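Local coordinates for putative 4-hydroxybenzoyl-CoA thioesterase (Geobacillus stearothermophilus, PDB 2OIW) that probably hydrolyses acyl-CoA thioesters, as a predicted thioesterase of the hot-dog-fold family, at the interface of chains A and B. Coordinates in Å, arbitrary orientation; residue numbers count along the deposited sequence, not the author numbering. Chains: chain A/B, putative 4-hydroxybenzoyl-CoA thioesterase.

The interface of chains A and B. Residues chain A 28, 32, 35, 55, 58, 106; chain B 24-25, 28, 58, 62.
With CG of B:Asn24 set between its backbone N and carbonyl carbon (chi1 68°), the amide meets the extended carboxylate side chain of A:Glu32 across the subunit boundary. ND2 of B:Asn24 donates to the carboxylate oxygen OE2 of A:Glu32 at 2.9 Å. The acceptor lies close to the amide plane, but the donor reaches OE2 from above the carboxylate plane, the two planes standing 79° apart. The other end of the amide is held through a water, which lies 2.8 Å from OD1 of B:Asn24 and also bonds to the carbonyl oxygen of A:Pro28 and to NH1 of A:Arg35. NH1 of A:Arg35 also donates to the phenol oxygen OH of A:Tyr106 at 2.8 Å, well out of the guanidinium plane, tying the water site to chain A's second shell. Both polar ends of B:Asn24 are thus engaged, which fixes the amide's rotation, while A:Ile55 crosses its side chain at about a right angle and sets CG2 of A:Ile55 3.5 Å from CB of B:Asn24. The same methyl lies over the rim of one face of the B:Tyr62 ring. From within chain B, the B:Tyr62 hydroxyl OH donates to the backbone O of B:Asn24 at 2.7 Å, from above the carbonyl plane, and so steadies the loop that presents the amide. In selenomethionine A:Met58, the bend at chi3 (46°) turns the methyl CE toward OH of B:Tyr62 (3.2 Å) and OD1 of B:Asn24 (3.3 Å). A phenylalanine in place of B:Tyr62 would probably keep much of the ring packing but leave the B:Asn24 carbonyl without its hydroxyl donor, the loop freer to shift and the packing on the A:Met58 methyl thinner. The patch is part of a two-fold interface, probably that of a hot-dog dimer, where helix 27-34 and strand 53-62 of chain A meet the loop leading into helix 26-34 and strand 53-62 of chain B.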
loop_
_atom_site.group_PDB
_atom_site.type_symbol
_atom_site.label_atom_id
_atom_site.label_comp_id
_atom_site.label_asym_id
_atom_site.label_seq_id
_atom_site.Cartn_x
_atom_site.Cartn_y
_atom_site.Cartn_z
ATOM N N PRO A 28 7.984 4.196 -6.045
ATOM C CA PRO A 28 7.051 5.078 -6.713
ATOM C C PRO A 28 6.117 5.809 -5.744
ATOM O O PRO A 28 5.608 6.870 -6.088
ATOM C CB PRO A 28 6.266 4.122 -7.622
ATOM C CG PRO A 28 7.213 3.035 -7.905
ATOM C CD PRO A 28 7.933 2.829 -6.604
ATOM N N GLU A 32 5.945 9.774 -5.808
ATOM C CA GLU A 32 4.680 10.524 -5.926
ATOM C C GLU A 32 4.494 11.517 -4.768
ATOM O O GLU A 32 3.957 12.609 -4.951
ATOM C CB GLU A 32 3.474 9.572 -6.023
ATOM C CG GLU A 32 2.133 10.321 -6.328
ATOM C CD GLU A 32 0.927 9.399 -6.196
ATOM O OE1 GLU A 32 0.734 8.879 -5.082
ATOM O OE2 GLU A 32 0.226 9.146 -7.211
ATOM N N ARG A 35 6.307 14.706 -5.563
ATOM C CA ARG A 35 5.610 15.535 -6.591
ATOM C C ARG A 35 4.525 16.495 -6.029
ATOM O O ARG A 35 3.933 17.310 -6.768
ATOM C CB ARG A 35 5.016 14.608 -7.654
ATOM C CG ARG A 35 6.070 13.768 -8.387
ATOM C CD ARG A 35 5.420 12.731 -9.288
ATOM N NE ARG A 35 6.394 11.704 -9.643
ATOM C CZ ARG A 35 6.111 10.416 -9.740
ATOM N NH1 ARG A 35 4.877 9.982 -9.492
ATOM N NH2 ARG A 35 7.079 9.562 -10.053
ATOM N N ILE A 55 -0.225 10.757 -14.869
ATOM C CA ILE A 55 1.026 10.097 -15.303
ATOM C C ILE A 55 0.840 9.251 -16.570
ATOM O O ILE A 55 -0.183 8.555 -16.760
ATOM C CB ILE A 55 1.654 9.303 -14.130
ATOM C CG1 ILE A 55 3.135 8.980 -14.389
ATOM C CG2 ILE A 55 0.772 8.143 -13.755
ATOM C CD1 ILE A 55 3.904 8.561 -13.117
HETATM N N MSE A 58 6.647 6.047 -16.318
HETATM C CA MSE A 58 7.672 6.161 -15.264
HETATM C C MSE A 58 8.825 5.182 -15.468
HETATM O O MSE A 58 8.647 4.109 -16.040
HETATM C CB MSE A 58 7.079 5.950 -13.879
HETATM C CG MSE A 58 7.003 4.457 -13.484
HETATM SE SE MSE A 58 6.567 4.189 -11.591
HETATM C CE MSE A 58 5.078 5.456 -11.374
ATOM N N TYR A 106 4.160 13.374 -16.942
ATOM C CA TYR A 106 2.778 13.653 -16.578
ATOM C C TYR A 106 2.166 14.513 -17.669
ATOM O O TYR A 106 2.869 15.275 -18.312
ATOM C CB TYR A 106 2.765 14.425 -15.273
ATOM C CG TYR A 106 2.723 13.567 -14.025
ATOM C CD1 TYR A 106 3.884 13.048 -13.478
ATOM C CD2 TYR A 106 1.506 13.288 -13.382
ATOM C CE1 TYR A 106 3.836 12.238 -12.327
ATOM C CE2 TYR A 106 1.461 12.492 -12.223
ATOM C CZ TYR A 106 2.626 11.979 -11.699
ATOM O OH TYR A 106 2.563 11.161 -10.582
ATOM N N ASN B 24 -1.508 5.124 -9.961
ATOM C CA ASN B 24 -0.322 4.632 -10.699
ATOM C C ASN B 24 0.617 3.721 -9.902
ATOM O O ASN B 24 1.282 2.856 -10.500
ATOM C CB ASN B 24 0.492 5.795 -11.231
ATOM C CG ASN B 24 1.147 6.582 -10.130
ATOM O OD1 ASN B 24 2.300 6.362 -9.806
ATOM N ND2 ASN B 24 0.408 7.477 -9.533
ATOM N N THR B 25 0.652 3.898 -8.571
ATOM C CA THR B 25 1.532 3.111 -7.704
ATOM C C THR B 25 1.056 1.680 -7.512
ATOM O O THR B 25 1.791 0.817 -6.993
ATOM C CB THR B 25 1.784 3.787 -6.334
ATOM O OG1 THR B 25 0.576 3.777 -5.544
ATOM C CG2 THR B 25 2.284 5.238 -6.520
ATOM N N PRO B 28 2.924 -1.147 -10.431
ATOM C CA PRO B 28 4.073 -1.953 -10.015
ATOM C C PRO B 28 3.763 -3.035 -8.964
ATOM O O PRO B 28 4.468 -4.038 -8.908
ATOM C CB PRO B 28 5.016 -0.895 -9.397
ATOM C CG PRO B 28 4.697 0.315 -10.146
ATOM C CD PRO B 28 3.201 0.285 -10.225
HETATM N N MSE B 58 13.011 -0.663 -13.519
HETATM C CA MSE B 58 11.654 -0.872 -13.987
HETATM C C MSE B 58 11.258 0.301 -14.850
HETATM O O MSE B 58 11.696 1.427 -14.619
HETATM C CB MSE B 58 10.685 -1.001 -12.809
HETATM C CG MSE B 58 9.931 0.272 -12.501
HETATM SE SE MSE B 58 8.498 0.024 -11.209
HETATM C CE MSE B 58 8.749 1.728 -10.272
ATOM N N TYR B 62 1.771 3.928 -19.077
ATOM C CA TYR B 62 0.388 3.946 -18.652
ATOM C C TYR B 62 -0.448 4.251 -19.883
ATOM O O TYR B 62 -0.586 5.403 -20.278
ATOM C CB TYR B 62 0.181 4.979 -17.551
ATOM C CG TYR B 62 0.854 4.593 -16.221
ATOM C CD1 TYR B 62 0.200 3.791 -15.287
ATOM C CD2 TYR B 62 2.126 5.031 -15.924
ATOM C CE1 TYR B 62 0.834 3.404 -14.075
ATOM C CE2 TYR B 62 2.779 4.654 -14.746
ATOM C CZ TYR B 62 2.121 3.859 -13.812
ATOM O OH TYR B 62 2.790 3.525 -12.635
HETATM O O HOH W 1 4.698 7.501 -8.801
#